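Local atomic coordinates of MGS-MChE2 (Uncultured bacterium, PDB entry 5JD6), a protein that is an alpha/beta hydrolase, probably an esterase that cleaves ester bonds by means of a nucleophilic serine. Residues H95-A100 with Q109-T114. Sequence-based numbering, arbitrary orientation.
Sequences HIALLA and QALVIT
In the beta-alpha-beta unit that carries the probable nucleophile elbow of this alpha/beta hydrolase, Ala-97 and Leu-98 of helix 92-103 pack on Leu-111 and Ile-113 of strand 108-113. The helix runs nearly antiparallel to the strand, at 156°, as expected of a crossover that returns the chain to lay a parallel strand beside 85-91. The short axes approach to 9.1 Å, and small and branched residues together fill that gap. The CB of Ala-97 points toward the strand and meets Leu-111 CD1 at 3.7 Å; a methyl suits this place, where the two backbones come nearest, the CA of Ala-97 lying 7.5 Å from the CA of Leu-111. Leu-98 leaves the helix to one side, and its branched end comes nearer to the strand's side chains. Its CG and CD2 both lie 3.6 Å from Ile-113 CD1, while CD2 also touches Leu-111 CD2 at 3.9 Å. With CG anti to the backbone N (chi1 173°) Leu-111 extends toward the helix, and its fork is shared, CD1 going to Ala-97 and CD2 to Leu-98. Ile-113 suits the strand through its beta-branch and reaches Leu-98 through CD1 at the end of its CG1 arm, the two side chains crossing at about a right angle. Val-112 faces the other side of the sheet, where it meets Leu-245 of helix 238-252, and Ile-96 and Ala-100 touch helix 66-80. All four touching residues are buried and meet through aliphatic carbon alone, so between these two segments the contact rests on close fit and exclusion of water, with no directional bond to fix its angle.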
loop_
_atom_site.group_PDB
_atom_site.type_symbol
_atom_site.label_atom_id
_atom_site.label_comp_id
_atom_site.label_asym_id
_atom_site.label_seq_id
_atom_site.Cartn_x
_atom_site.Cartn_y
_atom_site.Cartn_z
ATOM N N HIS A 95 4.057 -0.971 -3.734
ATOM C CA HIS A 95 4.559 -0.837 -5.096
ATOM C C HIS A 95 3.492 -0.216 -5.995
ATOM O O HIS A 95 3.793 0.649 -6.819
ATOM C CB HIS A 95 4.998 -2.198 -5.641
ATOM C CG HIS A 95 5.837 -2.114 -6.877
ATOM N ND1 HIS A 95 6.371 -3.229 -7.488
ATOM C CD2 HIS A 95 6.240 -1.053 -7.614
ATOM C CE1 HIS A 95 7.065 -2.855 -8.550
ATOM N NE2 HIS A 95 7.000 -1.541 -8.648
ATOM N N ILE A 96 2.248 -0.658 -5.827
ATOM C CA ILE A 96 1.124 -0.085 -6.560
ATOM C C ILE A 96 0.981 1.395 -6.230
ATOM O O ILE A 96 0.773 2.224 -7.116
ATOM C CB ILE A 96 -0.207 -0.793 -6.234
ATOM C CG1 ILE A 96 -0.064 -2.310 -6.355
ATOM C CG2 ILE A 96 -1.319 -0.278 -7.137
ATOM C CD1 ILE A 96 0.324 -2.781 -7.729
ATOM N N ALA A 97 1.092 1.711 -4.943
ATOM C CA ALA A 97 0.985 3.085 -4.468
ATOM C C ALA A 97 2.096 3.954 -5.048
ATOM O O ALA A 97 1.847 5.071 -5.500
ATOM C CB ALA A 97 1.020 3.122 -2.948
ATOM N N LEU A 98 3.319 3.429 -5.032
ATOM C CA LEU A 98 4.469 4.126 -5.600
ATOM C C LEU A 98 4.259 4.449 -7.074
ATOM O O LEU A 98 4.449 5.588 -7.501
ATOM C CB LEU A 98 5.738 3.289 -5.430
ATOM C CG LEU A 98 6.489 3.450 -4.109
ATOM C CD1 LEU A 98 7.250 2.180 -3.771
ATOM C CD2 LEU A 98 7.436 4.639 -4.177
ATOM N N LEU A 99 3.867 3.443 -7.849
ATOM C CA LEU A 99 3.655 3.624 -9.279
ATOM C C LEU A 99 2.536 4.624 -9.538
ATOM O O LEU A 99 2.617 5.430 -10.463
ATOM C CB LEU A 99 3.338 2.288 -9.952
ATOM C CG LEU A 99 3.214 2.341 -11.477
ATOM C CD1 LEU A 99 4.430 3.014 -12.095
ATOM C CD2 LEU A 99 3.030 0.949 -12.050
ATOM N N ALA A 100 1.499 4.574 -8.708
ATOM C CA ALA A 100 0.378 5.497 -8.828
ATOM C C ALA A 100 0.816 6.935 -8.562
ATOM O O ALA A 100 0.376 7.861 -9.244
ATOM C CB ALA A 100 -0.737 5.101 -7.878
ATOM N N GLN A 109 -1.719 13.379 -2.090
ATOM C CA GLN A 109 -1.267 14.390 -1.140
ATOM C C GLN A 109 -0.013 13.931 -0.404
ATOM O O GLN A 109 0.914 14.711 -0.186
ATOM C CB GLN A 109 -2.375 14.717 -0.135
ATOM C CG GLN A 109 -1.989 15.778 0.885
ATOM C CD GLN A 109 -3.122 16.119 1.832
ATOM O OE1 GLN A 109 -4.125 15.408 1.905
ATOM N NE2 GLN A 109 -2.968 17.216 2.565
ATOM N N ALA A 110 0.007 12.658 -0.022
ATOM C CA ALA A 110 1.156 12.076 0.661
ATOM C C ALA A 110 1.214 10.573 0.423
ATOM O O ALA A 110 0.201 9.945 0.113
ATOM C CB ALA A 110 1.103 12.377 2.150
ATOM N N LEU A 111 2.403 10.004 0.574
ATOM C CA LEU A 111 2.611 8.581 0.347
ATOM C C LEU A 111 3.218 7.916 1.576
ATOM O O LEU A 111 4.299 8.296 2.022
ATOM C CB LEU A 111 3.512 8.366 -0.870
ATOM C CG LEU A 111 3.967 6.937 -1.170
ATOM C CD1 LEU A 111 2.772 6.034 -1.425
ATOM C CD2 LEU A 111 4.920 6.924 -2.355
ATOM N N VAL A 112 2.522 6.928 2.126
ATOM C CA VAL A 112 3.040 6.194 3.275
ATOM C C VAL A 112 3.418 4.775 2.868
ATOM O O VAL A 112 2.601 4.034 2.321
ATOM C CB VAL A 112 2.026 6.148 4.430
ATOM C CG1 VAL A 112 2.678 5.581 5.682
ATOM C CG2 VAL A 112 1.462 7.535 4.695
ATOM N N ILE A 113 4.665 4.407 3.139
ATOM C CA ILE A 113 5.206 3.130 2.695
ATOM C C ILE A 113 5.744 2.321 3.865
ATOM O O ILE A 113 6.402 2.859 4.759
ATOM C CB ILE A 113 6.323 3.340 1.657
ATOM C CG1 ILE A 113 5.724 3.810 0.337
ATOM C CG2 ILE A 113 7.121 2.066 1.433
ATOM C CD1 ILE A 113 6.762 4.277 -0.638
ATOM N N THR A 114 5.451 1.026 3.856
ATOM C CA THR A 114 5.918 0.138 4.906
ATOM C C THR A 114 6.032 -1.307 4.431
ATOM O O THR A 114 5.054 -1.900 3.974
ATOM C CB THR A 114 4.999 0.218 6.148
ATOM O OG1 THR A 114 5.292 -0.864 7.043
ATOM C CG2 THR A 114 3.531 0.207 5.757
#